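Local coordinates for uncharacterized protein (Shigella flexneri 5a str. M90T, PDB 5EUR) that is of unknown function but packs against further copies of itself in the crystal, at the interface of chains A and B. Sequence-based numbering; all coordinates share one arbitrary frame. Chains: chain A/B, Uncharacterized protein.

Contact 1: the interface of chains A and B. Residues chain A 37, 41, 69-70; chain B 2-3, 5, 42, 49.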
# COMPACT_ATOMS: atom_id res chain seq x y z
N THR A 37 -4.61 7.35 -3.04
CA THR A 37 -4.64 7.54 -4.48
C THR A 37 -4.80 6.21 -5.20
O THR A 37 -5.60 6.08 -6.13
CB THR A 37 -3.36 8.23 -4.93
OG1 THR A 37 -3.20 9.46 -4.19
CG2 THR A 37 -3.39 8.52 -6.42
N ASN A 41 -7.93 5.02 -7.52
CA ASN A 41 -7.71 4.61 -8.91
C ASN A 41 -8.21 3.19 -9.16
O ASN A 41 -8.77 2.89 -10.22
CB ASN A 41 -6.22 4.71 -9.26
CG ASN A 41 -5.81 6.12 -9.65
OD1 ASN A 41 -6.66 6.92 -10.02
ND2 ASN A 41 -4.51 6.42 -9.60
N LYS A 69 -10.91 13.89 -9.97
CA LYS A 69 -12.27 13.56 -10.34
C LYS A 69 -13.01 12.84 -9.21
O LYS A 69 -14.21 13.06 -9.01
CB LYS A 69 -12.28 12.71 -11.62
CG LYS A 69 -11.74 11.30 -11.45
CD LYS A 69 -11.78 10.52 -12.76
CE LYS A 69 -11.09 9.17 -12.60
NZ LYS A 69 -11.07 8.36 -13.86
N TYR A 70 -12.31 11.99 -8.46
CA TYR A 70 -12.96 11.31 -7.35
C TYR A 70 -13.42 12.32 -6.31
O TYR A 70 -14.53 12.20 -5.76
CB TYR A 70 -12.02 10.28 -6.72
CG TYR A 70 -11.64 9.19 -7.70
CD1 TYR A 70 -12.57 8.23 -8.10
CD2 TYR A 70 -10.36 9.11 -8.23
CE1 TYR A 70 -12.24 7.24 -9.01
CE2 TYR A 70 -10.03 8.11 -9.13
CZ TYR A 70 -10.96 7.19 -9.52
OH TYR A 70 -10.61 6.21 -10.44
N SER B 2 -7.06 7.86 -14.89
CA SER B 2 -6.66 7.74 -13.50
C SER B 2 -6.18 9.09 -12.98
O SER B 2 -5.87 9.99 -13.75
CB SER B 2 -5.55 6.69 -13.33
OG SER B 2 -4.30 7.18 -13.81
N ILE B 3 -6.14 9.24 -11.68
CA ILE B 3 -5.61 10.48 -11.13
C ILE B 3 -4.11 10.31 -10.93
O ILE B 3 -3.61 9.22 -10.63
CB ILE B 3 -6.33 10.89 -9.83
CG1 ILE B 3 -6.17 9.83 -8.75
CG2 ILE B 3 -7.81 11.20 -10.10
CD1 ILE B 3 -6.61 10.33 -7.37
N TYR B 5 -0.22 10.81 -9.50
CA TYR B 5 0.53 10.92 -8.27
C TYR B 5 1.41 12.16 -8.35
O TYR B 5 1.83 12.59 -9.43
CB TYR B 5 1.40 9.66 -8.05
CG TYR B 5 0.60 8.38 -7.92
CD1 TYR B 5 0.33 7.83 -6.67
CD2 TYR B 5 0.12 7.70 -9.04
CE1 TYR B 5 -0.43 6.66 -6.54
CE2 TYR B 5 -0.61 6.54 -8.92
CZ TYR B 5 -0.87 6.02 -7.67
OH TYR B 5 -1.61 4.86 -7.55
N SER B 42 -3.52 0.14 -11.29
CA SER B 42 -4.63 1.05 -11.05
C SER B 42 -4.69 2.17 -12.08
O SER B 42 -5.73 2.86 -12.16
CB SER B 42 -4.54 1.63 -9.63
OG SER B 42 -3.65 2.74 -9.57
N ASN B 49 -0.02 8.62 -16.97
CA ASN B 49 0.22 8.38 -15.55
C ASN B 49 1.24 7.26 -15.35
O ASN B 49 2.16 7.39 -14.54
CB ASN B 49 -1.09 8.06 -14.84
CG ASN B 49 -0.99 8.18 -13.33
OD1 ASN B 49 0.04 8.59 -12.78
ND2 ASN B 49 -2.07 7.84 -12.65
O HOH W 1 -9.07 9.79 -15.14
O HOH W 2 -8.30 3.56 -12.81
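A:Asn41 turns its CG anti to its own carbonyl carbon (chi1 -83°), which carries the carboxamide off helix 28-43 and up against the N-terminal segment of chain B. There it meets B:Ile3, whose CG1 sits between its backbone N and carbonyl carbon (chi1 61°), sending the CG1-CD1 arm toward chain A. The amide of A:Asn41 grips the main chain of B:Ile3 through both of its ends. B:Ile3 N donates its hydrogen to A:Asn41 OD1 at 2.9 Å, arriving somewhat tilted from the carbonyl plane, while A:Asn41 ND2 donates to B:Ile3 O at 3.1 Å. This second bond is nearly straight, 174° at the hydrogen, and lies in the planes of both groups, on a carbonyl lone pair. Two bonds to one residue should fix the amide's rotation and its orientation, much as a neighbouring strand would pair. The B:Ile3 side chain packs beside this clamp: B:Ile3 CG2 touches A:Tyr70 CD2 at 3.8 Å, and CD1 reaches the methyl of A:Thr37. That same methyl, A:Thr37 CG2, lies over one face of the B:Tyr5 ring, 3.5 Å from B:Tyr5 CE1 and displaced toward the rim. Behind the segment, B:Asn49 acts as second shell, B:Asn49 ND2 bonding B:Ser2 OG at 2.6 Å within its own amide plane. Water extends the patch at both sides. Water 2 joins the backbone O of A:Asn41 to that of B:Ser42, and water 1 lies 2.8 Å from A:Lys69 NZ and also contacts B:Ser2 N.

Contact 2: the interface of chains A and B. Residues chain A 30, 34; chain B 26, 35.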
# COMPACT_ATOMS: atom_id res chain seq x y z
N TYR A 30 2.66 9.22 3.18
CA TYR A 30 2.62 7.97 2.42
C TYR A 30 1.18 7.50 2.25
O TYR A 30 0.76 7.10 1.16
CB TYR A 30 3.46 6.89 3.09
CG TYR A 30 3.37 5.55 2.39
CD1 TYR A 30 4.11 5.29 1.24
CD2 TYR A 30 2.52 4.55 2.87
CE1 TYR A 30 4.02 4.07 0.60
CE2 TYR A 30 2.41 3.34 2.22
CZ TYR A 30 3.16 3.10 1.09
OH TYR A 30 3.05 1.90 0.45
N ILE A 34 0.20 7.93 -1.60
CA ILE A 34 0.31 6.64 -2.29
C ILE A 34 -0.93 5.77 -2.06
O ILE A 34 -1.58 5.33 -3.02
CB ILE A 34 1.58 5.89 -1.84
CG1 ILE A 34 2.84 6.72 -2.13
CG2 ILE A 34 1.65 4.52 -2.52
CD1 ILE A 34 3.23 6.76 -3.59
N LEU B 26 9.96 1.27 3.89
CA LEU B 26 9.40 -0.01 3.47
C LEU B 26 10.52 -0.90 2.98
O LEU B 26 11.51 -0.41 2.45
CB LEU B 26 8.40 0.14 2.33
CG LEU B 26 7.17 1.03 2.57
CD1 LEU B 26 6.47 1.29 1.24
CD2 LEU B 26 6.23 0.36 3.53
N VAL B 35 3.59 -2.60 -4.06
CA VAL B 35 3.07 -1.23 -4.13
C VAL B 35 3.12 -0.71 -5.57
O VAL B 35 2.10 -0.25 -6.11
CB VAL B 35 3.84 -0.31 -3.17
CG1 VAL B 35 3.25 1.11 -3.24
CG2 VAL B 35 3.74 -0.83 -1.75
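Helix 28-43 of chain A and its counterpart in chain B, helix 28-42, approach each other here, and strand 24-27 of chain B adds one residue, B:Leu26, to the patch. It is a small apolar contact, hiding 55 Å² of protein surface in all, and it may or may not serve an assembly outside the crystal. A:Tyr30 is the projecting group. With its CG anti to the backbone N (chi1 176°), the ring reaches away from the first turn of its helix and presents its phenolic end to chain B, meeting B:Leu26 and B:Val35 as they come from the opposite direction. The hydroxyl enters the notch between these two aliphatic side chains: A:Tyr30 OH stands 3.6 Å from B:Leu26 CD1 and the same 3.6 Å from B:Val35 CG2. The leucine methyl does more than meet the oxygen. It lies to one side of the ring plane, near the CE1-CZ bond, with B:Leu26 CD1 3.8 Å from A:Tyr30 CE1. One turn further along the helix, A:Ile34 CG2 lies on the other side of the ring plane, beyond the rim, 3.9 Å from A:Tyr30 CE1. An isoleucine methyl of the same chain and a leucine methyl of the partner thus flank the CE1 edge, an arrangement that may limit the ring's swing. A:Ile34 uses that same branch across the interface, while its CG1-CD1 arm is directed away from B:Val35. The isoleucine and valine side chains meet at about a right angle. Both methyls of B:Val35 lie near the phenolic oxygen, and B:Val35 CG1 also touches A:Ile34 CG2 at 3.8 Å.

The C-alpha centres of contact 1 and contact 2 lie about 15 Å apart, and helix 28-43 of chain A runs through both. Its residues A:Tyr30 and A:Ile34 serve contact 2, while A:Thr37 and A:Asn41, further along the same side, serve contact 1. In chain B, helix 28-42 likewise contributes B:Val35 to one and B:Ser42 to the other. The pair of helices therefore joins an apolar patch to a more polar, partly hydrated one within one interface. That interface is not an exact two-fold, and the structure alone does not show whether the pairing exists outside the crystal.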